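Local coordinates for putative exported protein (Peptoclostridium difficile, PDB 5TTA), which is of unknown function, an apparently exported alpha/beta protein carrying a DUF5780 region of the E-set clan, at residues 78-88 / 229-240. Residues are numbered along the deposited sequence; the frame is centred on the assembly and turned at random.
Sequences TCLAYDKNGKP and WLKSFQGKEVSN
Gly86 O accepts one hydrogen bond, from Val238 N (3.0 Å, 165° at the hydrogen), and Glu237 CA adds a longer CA-H...O contact of 3.4 Å to Gly86 O. Gly86 closes the type I turn of a beta hairpin with a G1 bulge; the evidence is the Asp83-Gly86 turn, the positive phi of Gly86 and the Asp83 N to Lys87 O bond. Asn85 N to Asp83 OD1 makes an Asx turn; Lys87 N reaches the same oxygen from the opposite face of the carboxylate, and these two bonds would restrain the loop.

Farther round the hairpin, Asn240 ND2 reaches Lys84 O (3.0 Å, 168° at the hydrogen), with the acceptor almost in the amide plane; Tyr205 OH is a second, weak partner of this nitrogen. Glu237 holds CG anti to its backbone N (chi1 -164°) and runs extended beside Lys87, and the two form a salt bridge, NZ of Lys87 meeting OE2 of Glu237 at 3.2 Å from above the carboxylate plane.

Strand 72-82 leads into this hairpin from an antiparallel sheet, and its inward side chains meet the end of helix 226-233. Tyr82 OH comes 2.8 Å from Phe233 O, and a water bridges that hydroxyl to Gly235 N (2.9 Å from the water) in the type II turn from Phe233 to Lys236, which starts on the last helical residue. Lys236 O lies in plane at the edge of the Tyr82 ring, whereas Val238 CG2 approaches the ring obliquely. Pro88 CG rests against the Gly235 backbone. Deeper in, Leu80 CD1 packs into the angle between Phe233 CB, 3.4 Å away, and Trp229 CH2, 3.6 Å away, an oblique approach to the indole.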
loop_
_atom_site.group_PDB
_atom_site.type_symbol
_atom_site.label_atom_id
_atom_site.label_comp_id
_atom_site.label_asym_id
_atom_site.label_seq_id
_atom_site.Cartn_x
_atom_site.Cartn_y
_atom_site.Cartn_z
ATOM N N THR A 78 23.035 9.795 -7.729
ATOM C CA THR A 78 22.984 11.218 -8.044
ATOM C C THR A 78 23.591 11.441 -9.420
ATOM O O THR A 78 24.646 10.886 -9.735
ATOM C CB THR A 78 23.727 12.058 -6.999
ATOM O OG1 THR A 78 23.073 11.933 -5.732
ATOM C CG2 THR A 78 23.738 13.547 -7.400
ATOM N N CYS A 79 22.928 12.270 -10.231
ATOM C CA CYS A 79 23.414 12.627 -11.554
ATOM C C CYS A 79 23.642 14.129 -11.673
ATOM O O CYS A 79 22.976 14.934 -11.014
ATOM C CB CYS A 79 22.447 12.230 -12.658
ATOM S SG CYS A 79 22.129 10.433 -12.753
ATOM N N LEU A 80 24.569 14.458 -12.561
ATOM C CA LEU A 80 24.980 15.799 -12.947
ATOM C C LEU A 80 25.013 15.839 -14.460
ATOM O O LEU A 80 25.253 14.814 -15.103
ATOM C CB LEU A 80 26.373 16.134 -12.386
ATOM C CG LEU A 80 26.455 16.044 -10.866
ATOM C CD1 LEU A 80 27.938 16.257 -10.438
ATOM C CD2 LEU A 80 25.606 17.130 -10.239
ATOM N N ALA A 81 24.731 17.007 -15.030
ATOM C CA ALA A 81 24.600 17.137 -16.479
ATOM C C ALA A 81 25.494 18.248 -17.004
ATOM O O ALA A 81 25.683 19.266 -16.338
ATOM C CB ALA A 81 23.130 17.421 -16.872
ATOM N N TYR A 82 26.023 18.055 -18.220
ATOM C CA TYR A 82 26.967 18.970 -18.837
ATOM C C TYR A 82 26.615 19.147 -20.299
ATOM O O TYR A 82 26.204 18.190 -20.959
ATOM C CB TYR A 82 28.422 18.443 -18.721
ATOM C CG TYR A 82 28.856 18.455 -17.293
ATOM C CD1 TYR A 82 28.519 17.414 -16.426
ATOM C CD2 TYR A 82 29.549 19.555 -16.789
ATOM C CE1 TYR A 82 28.862 17.465 -15.082
ATOM C CE2 TYR A 82 29.902 19.609 -15.467
ATOM C CZ TYR A 82 29.573 18.580 -14.625
ATOM O OH TYR A 82 29.943 18.682 -13.318
ATOM N N ASP A 83 26.835 20.365 -20.816
ATOM C CA ASP A 83 26.704 20.615 -22.252
ATOM C C ASP A 83 27.932 20.111 -23.012
ATOM O O ASP A 83 28.883 19.557 -22.442
ATOM C CB ASP A 83 26.406 22.098 -22.544
ATOM C CG ASP A 83 27.644 23.019 -22.478
ATOM O OD1 ASP A 83 28.802 22.573 -22.261
ATOM O OD2 ASP A 83 27.452 24.239 -22.649
ATOM N N LYS A 84 27.921 20.320 -24.333
ATOM C CA LYS A 84 28.960 19.755 -25.186
ATOM C C LYS A 84 30.337 20.347 -24.900
ATOM O O LYS A 84 31.339 19.760 -25.315
ATOM C CB LYS A 84 28.608 19.970 -26.656
ATOM C CG LYS A 84 28.628 21.422 -27.086
ATOM C CD LYS A 84 28.025 21.619 -28.468
ATOM C CE LYS A 84 28.246 23.054 -28.952
ATOM N NZ LYS A 84 27.757 23.294 -30.340
ATOM N N ASN A 85 30.398 21.483 -24.201
ATOM C CA ASN A 85 31.656 22.154 -23.903
ATOM C C ASN A 85 32.100 21.976 -22.453
ATOM O O ASN A 85 33.039 22.669 -22.012
ATOM C CB ASN A 85 31.540 23.643 -24.246
ATOM C CG ASN A 85 31.295 23.878 -25.735
ATOM O OD1 ASN A 85 31.966 23.293 -26.586
ATOM N ND2 ASN A 85 30.314 24.725 -26.052
ATOM N N GLY A 86 31.493 21.045 -21.717
ATOM C CA GLY A 86 31.885 20.792 -20.341
ATOM C C GLY A 86 31.367 21.787 -19.324
ATOM O O GLY A 86 31.845 21.782 -18.176
ATOM N N LYS A 87 30.429 22.670 -19.710
ATOM C CA LYS A 87 29.787 23.549 -18.737
ATOM C C LYS A 87 28.654 22.823 -18.011
ATOM O O LYS A 87 27.866 22.111 -18.634
ATOM C CB LYS A 87 29.232 24.801 -19.422
ATOM C CG LYS A 87 30.245 25.582 -20.261
ATOM C CD LYS A 87 31.187 26.418 -19.391
ATOM C CE LYS A 87 31.710 27.644 -20.142
ATOM N NZ LYS A 87 32.790 27.300 -21.113
ATOM N N PRO A 88 28.540 22.999 -16.700
ATOM C CA PRO A 88 27.461 22.341 -15.958
ATOM C C PRO A 88 26.097 22.973 -16.228
ATOM O O PRO A 88 25.965 24.189 -16.401
ATOM C CB PRO A 88 27.879 22.531 -14.492
ATOM C CG PRO A 88 28.686 23.827 -14.509
ATOM C CD PRO A 88 29.396 23.850 -15.848
ATOM N N TRP A 229 32.897 13.583 -4.276
ATOM C CA TRP A 229 32.510 13.604 -5.682
ATOM C C TRP A 229 31.554 14.767 -5.950
ATOM O O TRP A 229 31.753 15.556 -6.877
ATOM C CB TRP A 229 31.872 12.253 -6.049
ATOM C CG TRP A 229 31.293 12.159 -7.429
ATOM C CD1 TRP A 229 31.931 11.745 -8.564
ATOM C CD2 TRP A 229 29.954 12.489 -7.818
ATOM N NE1 TRP A 229 31.071 11.802 -9.637
ATOM C CE2 TRP A 229 29.848 12.239 -9.206
ATOM C CE3 TRP A 229 28.820 12.937 -7.120
ATOM C CZ2 TRP A 229 28.649 12.433 -9.917
ATOM C CZ3 TRP A 229 27.645 13.139 -7.816
ATOM C CH2 TRP A 229 27.565 12.880 -9.212
ATOM N N LEU A 230 30.528 14.903 -5.115
ATOM C CA LEU A 230 29.570 15.981 -5.295
ATOM C C LEU A 230 30.262 17.336 -5.211
ATOM O O LEU A 230 30.013 18.223 -6.032
ATOM C CB LEU A 230 28.459 15.856 -4.258
ATOM C CG LEU A 230 27.241 16.748 -4.475
ATOM C CD1 LEU A 230 26.481 16.302 -5.734
ATOM C CD2 LEU A 230 26.320 16.716 -3.249
ATOM N N LYS A 231 31.167 17.500 -4.245
ATOM C CA LYS A 231 31.840 18.786 -4.103
ATOM C C LYS A 231 32.756 19.070 -5.297
ATOM O O LYS A 231 32.834 20.210 -5.764
ATOM C CB LYS A 231 32.609 18.820 -2.777
ATOM C CG LYS A 231 33.333 20.148 -2.480
ATOM C CD LYS A 231 32.424 21.360 -2.716
ATOM C CE LYS A 231 31.212 21.378 -1.784
ATOM N NZ LYS A 231 30.439 22.649 -1.894
ATOM N N SER A 232 33.432 18.045 -5.821
ATOM C CA SER A 232 34.328 18.263 -6.954
ATOM C C SER A 232 33.586 18.636 -8.234
ATOM O O SER A 232 34.113 19.402 -9.053
ATOM C CB SER A 232 35.160 17.010 -7.202
ATOM O OG SER A 232 35.991 16.735 -6.095
ATOM N N PHE A 233 32.388 18.105 -8.441
ATOM C CA PHE A 233 31.727 18.220 -9.733
ATOM C C PHE A 233 30.523 19.154 -9.760
ATOM O O PHE A 233 30.311 19.811 -10.772
ATOM C CB PHE A 233 31.277 16.833 -10.230
ATOM C CG PHE A 233 32.409 15.939 -10.702
ATOM C CD1 PHE A 233 32.711 14.757 -10.031
ATOM C CD2 PHE A 233 33.146 16.267 -11.834
ATOM C CE1 PHE A 233 33.745 13.914 -10.470
ATOM C CE2 PHE A 233 34.179 15.436 -12.272
ATOM C CZ PHE A 233 34.465 14.249 -11.592
ATOM N N GLN A 234 29.686 19.207 -8.718
ATOM C CA GLN A 234 28.371 19.838 -8.871
ATOM C C GLN A 234 28.530 21.335 -9.104
ATOM O O GLN A 234 29.166 22.037 -8.305
ATOM C CB GLN A 234 27.472 19.590 -7.659
ATOM C CG GLN A 234 26.205 20.466 -7.699
ATOM C CD GLN A 234 25.155 20.086 -6.672
ATOM O OE1 GLN A 234 23.949 20.062 -6.969
ATOM N NE2 GLN A 234 25.594 19.827 -5.453
ATOM N N GLY A 235 27.971 21.812 -10.219
ATOM C CA GLY A 235 28.096 23.193 -10.626
ATOM C C GLY A 235 29.478 23.641 -11.060
ATOM O O GLY A 235 29.719 24.842 -11.133
ATOM N N LYS A 236 30.384 22.718 -11.387
ATOM C CA LYS A 236 31.739 23.058 -11.810
ATOM C C LYS A 236 31.968 22.643 -13.257
ATOM O O LYS A 236 31.465 21.610 -13.701
ATOM C CB LYS A 236 32.783 22.359 -10.943
ATOM C CG LYS A 236 32.508 22.392 -9.461
ATOM C CD LYS A 236 32.984 23.686 -8.836
ATOM C CE LYS A 236 33.418 23.463 -7.384
ATOM N NZ LYS A 236 34.740 22.745 -7.237
ATOM N N GLU A 237 32.780 23.425 -13.961
ATOM C CA GLU A 237 33.212 23.069 -15.308
ATOM C C GLU A 237 34.143 21.852 -15.265
ATOM O O GLU A 237 34.920 21.671 -14.328
ATOM C CB GLU A 237 33.910 24.268 -15.965
ATOM C CG GLU A 237 34.057 24.159 -17.480
ATOM C CD GLU A 237 34.449 25.470 -18.154
ATOM O OE1 GLU A 237 34.491 26.516 -17.471
ATOM O OE2 GLU A 237 34.719 25.449 -19.376
ATOM N N VAL A 238 34.045 21.005 -16.291
ATOM C CA VAL A 238 34.784 19.745 -16.378
ATOM C C VAL A 238 35.363 19.633 -17.782
ATOM O O VAL A 238 34.713 20.031 -18.753
ATOM C CB VAL A 238 33.874 18.537 -16.087
ATOM C CG1 VAL A 238 34.631 17.206 -16.325
ATOM C CG2 VAL A 238 33.328 18.596 -14.671
ATOM N N SER A 239 36.575 19.085 -17.897
ATOM C CA SER A 239 37.219 19.008 -19.204
ATOM C C SER A 239 36.525 17.966 -20.089
ATOM O O SER A 239 35.846 17.044 -19.617
ATOM C CB SER A 239 38.710 18.678 -19.068
ATOM O OG SER A 239 38.908 17.295 -18.819
ATOM N N ASN A 240 36.672 18.144 -21.404
ATOM C CA ASN A 240 36.010 17.214 -22.312
ATOM C C ASN A 240 36.637 15.835 -22.230
ATOM O O ASN A 240 35.933 14.834 -22.379
ATOM C CB ASN A 240 36.037 17.741 -23.749
ATOM C CG ASN A 240 34.907 18.718 -24.025
ATOM O OD1 ASN A 240 35.059 19.928 -23.852
ATOM N ND2 ASN A 240 33.758 18.193 -24.431
HETATM O O HOH W 1 27.225 19.904 -12.286
#